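Local coordinates for protein thymidylate kinase (Ehrlichia chaffeensis, PDB 3LD9) that probably phosphorylates dTMP to dTDP with ATP as phosphate donor, a step in both de novo and salvage synthesis of dTTP, at residues I89-K101 with D135-D147. Numbering follows the deposited sequence.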
ATOM      1  N   ILE A  89       1.003   5.540  16.085  1.00 17.14           N
ATOM      2  CA  ILE A  89       2.451   5.366  16.038  1.00 16.85           C
ATOM      3  C   ILE A  89       2.802   4.354  14.913  1.00 16.58           C
ATOM      4  O   ILE A  89       3.706   4.593  14.118  1.00 16.00           O
ATOM      5  CB  ILE A  89       2.999   4.981  17.430  1.00 17.20           C
ATOM      6  CG1 ILE A  89       2.806   6.140  18.416  1.00 18.70           C
ATOM      7  CG2 ILE A  89       4.455   4.607  17.349  1.00 17.90           C
ATOM      8  CD1 ILE A  89       3.735   7.372  18.166  1.00 19.14           C
ATOM      9  N   ALA A  90       2.036   3.276  14.797  1.00 16.37           N
ATOM     10  CA  ALA A  90       2.199   2.349  13.667  1.00 16.52           C
ATOM     11  C   ALA A  90       2.032   3.030  12.289  1.00 16.12           C
ATOM     12  O   ALA A  90       2.808   2.814  11.379  1.00 15.71           O
ATOM     13  CB  ALA A  90       1.221   1.181  13.797  1.00 15.54           C
ATOM     14  N   MET A  91       1.021   3.864  12.166  1.00 16.53           N
ATOM     15  CA  MET A  91       0.736   4.575  10.905  1.00 16.10           C
ATOM     16  C   MET A  91       1.845   5.570  10.596  1.00 15.88           C
ATOM     17  O   MET A  91       2.256   5.737   9.434  1.00 14.62           O
ATOM     18  CB  MET A  91      -0.619   5.295  11.014  1.00 15.81           C
ATOM     19  CG  MET A  91      -1.793   4.324  11.108  1.00 18.09           C
ATOM     20  SD  MET A  91      -3.355   5.029  11.708  1.00 23.82           S
ATOM     21  CE  MET A  91      -3.840   5.811  10.195  1.00 14.65           C
ATOM     22  N   ARG A  92       2.327   6.228  11.647  1.00 16.40           N
ATOM     23  CA  ARG A  92       3.465   7.178  11.555  1.00 16.57           C
ATOM     24  C   ARG A  92       4.719   6.474  11.027  1.00 17.39           C
ATOM     25  O   ARG A  92       5.381   6.974  10.122  1.00 16.53           O
ATOM     26  CB  ARG A  92       3.768   7.804  12.903  1.00 17.09           C
ATOM     27  CG  ARG A  92       4.997   8.736  12.866  1.00 18.00           C
ATOM     28  CD  ARG A  92       5.002   9.724  14.017  1.00 19.51           C
ATOM     29  NE  ARG A  92       3.755  10.458  13.960  1.00 19.64           N
ATOM     30  CZ  ARG A  92       3.015  10.844  14.974  1.00 20.69           C
ATOM     31  NH1 ARG A  92       3.374  10.643  16.223  1.00 22.24           N
ATOM     32  NH2 ARG A  92       1.872  11.455  14.698  1.00 22.93           N
ATOM     33  N   ARG A  93       4.977   5.277  11.529  1.00 17.73           N
ATOM     34  CA  ARG A  93       6.090   4.473  11.020  1.00 18.76           C
ATOM     35  C   ARG A  93       5.940   4.208   9.530  1.00 18.33           C
ATOM     36  O   ARG A  93       6.864   4.448   8.757  1.00 18.11           O
ATOM     37  CB  ARG A  93       6.232   3.144  11.787  1.00 18.92           C
ATOM     38  CG  ARG A  93       7.391   2.255  11.338  1.00 18.05           C
ATOM     39  CD  ARG A  93       8.722   2.965  11.428  1.00 17.43           C
ATOM     40  NE  ARG A  93       9.776   2.128  10.876  1.00 18.83           N
ATOM     41  CZ  ARG A  93      11.032   2.545  10.686  1.00 22.48           C
ATOM     42  NH1 ARG A  93      11.395   3.772  10.981  1.00 24.24           N
ATOM     43  NH2 ARG A  93      11.937   1.727  10.198  1.00 23.19           N
ATOM     44  N   GLU A  94       4.779   3.722   9.132  1.00 18.61           N
ATOM     45  CA  GLU A  94       4.503   3.491   7.713  1.00 19.34           C
ATOM     46  C   GLU A  94       4.720   4.747   6.856  1.00 18.88           C
ATOM     47  O   GLU A  94       5.366   4.709   5.788  1.00 19.00           O
ATOM     48  CB  GLU A  94       3.062   3.009   7.517  1.00 20.10           C
ATOM     49  CG  GLU A  94       2.834   1.493   7.588  1.00 22.48           C
ATOM     50  CD  GLU A  94       3.686   0.684   6.625  1.00 24.53           C
ATOM     51  OE1 GLU A  94       4.733   0.141   7.069  1.00 26.25           O
ATOM     52  OE2 GLU A  94       3.313   0.591   5.424  1.00 26.05           O
ATOM     53  N   HIS A  95       4.156   5.844   7.329  1.00 17.93           N
ATOM     54  CA  HIS A  95       4.199   7.112   6.631  1.00 17.90           C
ATOM     55  C   HIS A  95       5.622   7.637   6.534  1.00 19.00           C
ATOM     56  O   HIS A  95       6.053   8.133   5.494  1.00 18.39           O
ATOM     57  CB  HIS A  95       3.329   8.090   7.376  1.00 18.23           C
ATOM     58  CG  HIS A  95       3.128   9.403   6.692  1.00 17.41           C
ATOM     59  ND1 HIS A  95       2.900  10.559   7.393  1.00 17.43           N
ATOM     60  CD2 HIS A  95       3.073   9.738   5.386  1.00 18.97           C
ATOM     61  CE1 HIS A  95       2.697  11.552   6.546  1.00 20.91           C
ATOM     62  NE2 HIS A  95       2.802  11.082   5.315  1.00 16.82           N
ATOM     63  N   PHE A  96       6.355   7.529   7.632  1.00 19.59           N
ATOM     64  CA  PHE A  96       7.714   8.000   7.634  1.00 20.45           C
ATOM     65  C   PHE A  96       8.581   7.222   6.657  1.00 20.98           C
ATOM     66  O   PHE A  96       9.343   7.830   5.896  1.00 21.57           O
ATOM     67  CB  PHE A  96       8.330   7.922   9.012  1.00 20.52           C
ATOM     68  CG  PHE A  96       9.697   8.491   9.057  1.00 20.64           C
ATOM     69  CD1 PHE A  96       9.881   9.858   8.995  1.00 22.63           C
ATOM     70  CD2 PHE A  96      10.797   7.680   9.134  1.00 23.33           C
ATOM     71  CE1 PHE A  96      11.145  10.412   9.015  1.00 24.02           C
ATOM     72  CE2 PHE A  96      12.071   8.221   9.137  1.00 24.53           C
ATOM     73  CZ  PHE A  96      12.243   9.603   9.093  1.00 24.51           C
ATOM     74  N   VAL A  97       8.481   5.898   6.695  1.00 21.10           N
ATOM     75  CA  VAL A  97       9.340   5.059   5.869  1.00 22.23           C
ATOM     76  C   VAL A  97       8.956   5.130   4.375  1.00 22.43           C
ATOM     77  O   VAL A  97       9.820   5.163   3.520  1.00 21.71           O
ATOM     78  CB  VAL A  97       9.363   3.581   6.375  1.00 23.01           C
ATOM     79  CG1 VAL A  97      10.163   2.702   5.399  1.00 24.19           C
ATOM     80  CG2 VAL A  97      10.019   3.499   7.760  1.00 23.64           C
ATOM     81  N   LYS A  98       7.659   5.194   4.068  1.00 21.28           N
ATOM     82  CA  LYS A  98       7.230   5.167   2.683  1.00 22.41           C
ATOM     83  C   LYS A  98       7.240   6.530   2.007  1.00 21.76           C
ATOM     84  O   LYS A  98       7.609   6.612   0.850  1.00 21.11           O
ATOM     85  CB  LYS A  98       5.877   4.429   2.558  1.00 22.14           C
ATOM     86  CG  LYS A  98       6.095   2.890   2.868  1.00 26.64           C
ATOM     87  CD  LYS A  98       4.829   2.047   2.861  1.00 29.82           C
ATOM     88  CE  LYS A  98       5.130   0.522   2.874  1.00 33.19           C
ATOM     89  NZ  LYS A  98       5.511  -0.030   4.213  1.00 31.54           N
ATOM     90  N   ILE A  99       6.902   7.597   2.732  1.00 21.12           N
ATOM     91  CA  ILE A  99       6.670   8.892   2.112  1.00 21.04           C
ATOM     92  C   ILE A  99       7.658   9.912   2.614  1.00 22.16           C
ATOM     93  O   ILE A  99       8.401  10.479   1.828  1.00 23.93           O
ATOM     94  CB  ILE A  99       5.252   9.421   2.404  1.00 20.80           C
ATOM     95  CG1 ILE A  99       4.193   8.400   1.967  1.00 21.28           C
ATOM     96  CG2 ILE A  99       5.044  10.771   1.736  1.00 20.18           C
ATOM     97  CD1 ILE A  99       4.245   7.998   0.470  1.00 21.27           C
ATOM     98  N   ILE A 100       7.704  10.163   3.912  1.00 21.21           N
ATOM     99  CA  ILE A 100       8.479  11.311   4.373  1.00 21.25           C
ATOM    100  C   ILE A 100      10.006  11.152   4.148  1.00 22.92           C
ATOM    101  O   ILE A 100      10.662  12.046   3.598  1.00 21.89           O
ATOM    102  CB  ILE A 100       8.210  11.641   5.841  1.00 20.47           C
ATOM    103  CG1 ILE A 100       6.730  12.010   6.031  1.00 21.26           C
ATOM    104  CG2 ILE A 100       9.114  12.756   6.298  1.00 18.85           C
ATOM    105  CD1 ILE A 100       6.217  12.004   7.513  1.00 19.43           C
ATOM    106  N   LYS A 101      10.569  10.037   4.608  1.00 23.03           N
ATOM    107  CA  LYS A 101      12.028   9.862   4.520  1.00 24.83           C
ATOM    108  C   LYS A 101      12.524   9.769   3.068  1.00 25.22           C
ATOM    109  O   LYS A 101      13.538  10.366   2.732  1.00 26.47           O
ATOM    110  CB  LYS A 101      12.454   8.652   5.353  1.00 25.62           C
ATOM    111  CG  LYS A 101      13.924   8.267   5.306  1.00 29.66           C
ATOM    112  CD  LYS A 101      14.755   9.086   6.217  1.00 33.50           C
ATOM    113  CE  LYS A 101      16.195   8.588   6.270  1.00 36.19           C
ATOM    114  NZ  LYS A 101      16.484   7.706   7.432  1.00 38.40           N
ATOM    115  N   ASP A 135       7.205  10.314  23.672  1.00 29.22           N
ATOM    116  CA  ASP A 135       8.498  10.693  23.105  1.00 30.01           C
ATOM    117  C   ASP A 135       9.310   9.479  22.607  1.00 29.38           C
ATOM    118  O   ASP A 135       9.888   9.504  21.508  1.00 28.48           O
ATOM    119  CB  ASP A 135       9.342  11.492  24.111  1.00 31.86           C
ATOM    120  CG  ASP A 135       8.901  12.934  24.238  1.00 34.34           C
ATOM    121  OD1 ASP A 135       9.266  13.534  25.274  1.00 40.77           O
ATOM    122  OD2 ASP A 135       8.219  13.476  23.322  1.00 34.36           O
ATOM    123  N   GLN A 136       9.349   8.434  23.426  1.00 29.87           N
ATOM    124  CA  GLN A 136      10.085   7.223  23.089  1.00 30.59           C
ATOM    125  C   GLN A 136       9.490   6.538  21.844  1.00 28.56           C
ATOM    126  O   GLN A 136      10.234   6.088  20.996  1.00 28.32           O
ATOM    127  CB  GLN A 136      10.104   6.223  24.259  1.00 31.17           C
ATOM    128  CG  GLN A 136      10.937   6.625  25.484  1.00 36.43           C
ATOM    129  CD  GLN A 136      10.778   5.623  26.634  1.00 40.95           C
ATOM    130  OE1 GLN A 136      10.196   4.544  26.460  1.00 42.76           O
ATOM    131  NE2 GLN A 136      11.296   5.973  27.807  1.00 46.41           N
ATOM    132  N   LEU A 137       8.165   6.445  21.781  1.00 27.51           N
ATOM    133  CA  LEU A 137       7.477   5.812  20.674  1.00 26.36           C
ATOM    134  C   LEU A 137       7.729   6.559  19.371  1.00 26.32           C
ATOM    135  O   LEU A 137       8.037   5.955  18.355  1.00 25.64           O
ATOM    136  CB  LEU A 137       5.984   5.721  20.968  1.00 25.86           C
ATOM    137  CG  LEU A 137       5.586   4.651  21.997  1.00 26.10           C
ATOM    138  CD1 LEU A 137       4.085   4.750  22.350  1.00 22.96           C
ATOM    139  CD2 LEU A 137       5.944   3.280  21.497  1.00 23.49           C
ATOM    140  N   ASN A 138       7.636   7.889  19.420  1.00 26.99           N
ATOM    141  CA  ASN A 138       7.986   8.728  18.292  1.00 26.57           C
ATOM    142  C   ASN A 138       9.442   8.553  17.868  1.00 27.51           C
ATOM    143  O   ASN A 138       9.709   8.400  16.676  1.00 26.78           O
ATOM    144  CB  ASN A 138       7.700  10.207  18.586  1.00 27.34           C
ATOM    145  CG  ASN A 138       6.228  10.557  18.483  1.00 26.63           C
ATOM    146  OD1 ASN A 138       5.465   9.918  17.747  1.00 25.76           O
ATOM    147  ND2 ASN A 138       5.820  11.594  19.216  1.00 27.33           N
ATOM    148  N   ASP A 139      10.388   8.554  18.811  1.00 28.83           N
ATOM    149  CA  ASP A 139      11.791   8.387  18.411  1.00 29.66           C
ATOM    150  C   ASP A 139      12.075   6.988  17.900  1.00 28.90           C
ATOM    151  O   ASP A 139      13.030   6.783  17.155  1.00 28.31           O
ATOM    152  CB  ASP A 139      12.786   8.689  19.533  1.00 32.45           C
ATOM    153  CG  ASP A 139      14.227   8.856  18.994  1.00 36.92           C
ATOM    154  OD1 ASP A 139      15.148   8.291  19.600  1.00 43.45           O
ATOM    155  OD2 ASP A 139      14.436   9.523  17.931  1.00 41.71           O
ATOM    156  N   LEU A 140      11.269   6.026  18.342  1.00 27.09           N
ATOM    157  CA  LEU A 140      11.383   4.677  17.870  1.00 26.83           C
ATOM    158  C   LEU A 140      11.030   4.640  16.393  1.00 25.03           C
ATOM    159  O   LEU A 140      11.652   3.908  15.646  1.00 25.11           O
ATOM    160  CB  LEU A 140      10.444   3.733  18.656  1.00 26.67           C
ATOM    161  CG  LEU A 140      10.445   2.260  18.254  1.00 27.73           C
ATOM    162  CD1 LEU A 140      11.760   1.557  18.698  1.00 30.98           C
ATOM    163  CD2 LEU A 140       9.241   1.575  18.846  1.00 27.14           C
ATOM    164  N   VAL A 141      10.049   5.432  15.965  1.00 24.00           N
ATOM    165  CA  VAL A 141       9.527   5.299  14.579  1.00 22.18           C
ATOM    166  C   VAL A 141      10.055   6.268  13.548  1.00 23.02           C
ATOM    167  O   VAL A 141       9.899   6.027  12.359  1.00 23.44           O
ATOM    168  CB  VAL A 141       8.002   5.244  14.538  1.00 20.79           C
ATOM    169  CG1 VAL A 141       7.511   4.060  15.396  1.00 19.57           C
ATOM    170  CG2 VAL A 141       7.370   6.539  14.972  1.00 18.61           C
ATOM    171  N   ILE A 142      10.699   7.351  13.964  1.00 24.00           N
ATOM    172  CA  ILE A 142      11.274   8.297  13.006  1.00 24.73           C
ATOM    173  C   ILE A 142      12.732   8.582  13.351  1.00 26.50           C
ATOM    174  O   ILE A 142      13.093   8.524  14.496  1.00 27.72           O
ATOM    175  CB  ILE A 142      10.466   9.631  12.964  1.00 24.28           C
ATOM    176  CG1 ILE A 142      10.714  10.496  14.199  1.00 24.47           C
ATOM    177  CG2 ILE A 142       8.958   9.348  12.843  1.00 24.02           C
ATOM    178  CD1 ILE A 142      10.034  11.872  14.118  1.00 24.57           C
ATOM    179  N   ASP A 143      13.552   8.906  12.359  1.00 27.56           N
ATOM    180  CA  ASP A 143      14.951   9.269  12.590  1.00 29.87           C
ATOM    181  C   ASP A 143      15.350  10.639  11.978  1.00 30.51           C
ATOM    182  O   ASP A 143      16.527  10.989  11.919  1.00 31.70           O
ATOM    183  CB  ASP A 143      15.878   8.136  12.130  1.00 30.90           C
ATOM    184  CG  ASP A 143      15.721   7.777  10.655  1.00 32.09           C
ATOM    185  OD1 ASP A 143      15.292   8.617   9.831  1.00 32.22           O
ATOM    186  OD2 ASP A 143      16.050   6.619  10.311  1.00 37.67           O
ATOM    187  N   VAL A 144      14.357  11.405  11.543  1.00 29.58           N
ATOM    188  CA  VAL A 144      14.537  12.768  11.112  1.00 30.50           C
ATOM    189  C   VAL A 144      13.365  13.564  11.705  1.00 30.49           C
ATOM    190  O   VAL A 144      12.207  13.221  11.457  1.00 29.25           O
ATOM    191  CB  VAL A 144      14.512  12.890   9.571  1.00 30.23           C
ATOM    192  CG1 VAL A 144      14.683  14.339   9.147  1.00 31.87           C
ATOM    193  CG2 VAL A 144      15.611  12.034   8.930  1.00 31.27           C
ATOM    194  N   TYR A 145      13.660  14.586  12.509  1.00 30.30           N
ATOM    195  CA  TYR A 145      12.629  15.441  13.086  1.00 30.74           C
ATOM    196  C   TYR A 145      12.338  16.648  12.181  1.00 29.61           C
ATOM    197  O   TYR A 145      13.142  16.995  11.330  1.00 29.98           O
ATOM    198  CB  TYR A 145      13.015  15.885  14.511  1.00 31.96           C
ATOM    199  CG  TYR A 145      12.880  14.767  15.536  1.00 35.08           C
ATOM    200  CD1 TYR A 145      11.836  14.749  16.442  1.00 36.75           C
ATOM    201  CD2 TYR A 145      13.794  13.707  15.579  1.00 38.64           C
ATOM    202  CE1 TYR A 145      11.713  13.731  17.375  1.00 38.86           C
ATOM    203  CE2 TYR A 145      13.662  12.665  16.521  1.00 38.90           C
ATOM    204  CZ  TYR A 145      12.620  12.686  17.407  1.00 39.42           C
ATOM    205  OH  TYR A 145      12.465  11.663  18.342  1.00 43.06           O
ATOM    206  N   PRO A 146      11.167  17.275  12.337  1.00 28.65           N
ATOM    207  CA  PRO A 146      10.916  18.463  11.528  1.00 28.40           C
ATOM    208  C   PRO A 146      11.963  19.560  11.731  1.00 29.47           C
ATOM    209  O   PRO A 146      12.394  19.820  12.846  1.00 29.99           O
ATOM    210  CB  PRO A 146       9.555  18.955  12.035  1.00 27.94           C
ATOM    211  CG  PRO A 146       8.926  17.784  12.663  1.00 27.47           C
ATOM    212  CD  PRO A 146      10.064  17.029  13.282  1.00 28.87           C
ATOM    213  N   ASP A 147      12.338  20.212  10.640  1.00 30.09           N
ATOM    214  CA  ASP A 147      13.209  21.383  10.687  1.00 30.83           C
ATOM    215  C   ASP A 147      12.468  22.587  11.245  1.00 30.69           C
ATOM    216  O   ASP A 147      13.050  23.429  11.900  1.00 31.71           O
ATOM    217  CB  ASP A 147      13.708  21.697   9.273  1.00 30.89           C
ATOM    218  CG  ASP A 147      14.562  20.590   8.706  1.00 32.59           C
ATOM    219  OD1 ASP A 147      15.615  20.323   9.340  1.00 35.02           O
ATOM    220  OD2 ASP A 147      14.188  19.984   7.649  1.00 31.45           O
TER
HETATM  221  O   HOH W   1      13.534   4.898   8.713  1.00 25.89           O
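Phe96 lies flat against the chain leaving helix 131-141: CB of Ile142 stands 4.0 Å from the Phe96 ring centroid and 8° off the ring normal, a CH-pi contact over the centre. CB of Lys101 lies over the opposite face, offset toward the rim. Having CG anti to the backbone N carries Phe96 out to this chain, where Asp143 OD1 meets the ring edge in plane, 3.3 Å from Phe96 CZ. The same carboxylate oxygen takes a salt bridge from Lys101 NZ at 2.8 Å, on its syn side. Arg93 runs past Val141 in the opposite direction and gives NH1 to Val141 O (3.0 Å, 161° at the hydrogen), from above the carbonyl plane; its NE forms a salt bridge with Asp80 of a neighbouring subunit. Deeper, Arg92 NH1 makes a noticeably bent bond to Asn138 OD1 at 2.7 Å; OD1 lies in the guanidinium plane, the amide turned steeply against it. Arg92 NH2 also salt-bridges Glu59, NH1 bonds Thr119, and Phe115 adds a cation-pi contact. Val141 CG1 packs on Ile89 CG2 at 3.7 Å. The axes of 89-101 and 135-141, 27° from parallel, approach to 9.6 Å. Within the P-loop kinase fold of thymidylate kinases, helix 81-105 thus packs on the end of helix 131-141 and the connection running from it into strand 148-153 of the parallel sheet.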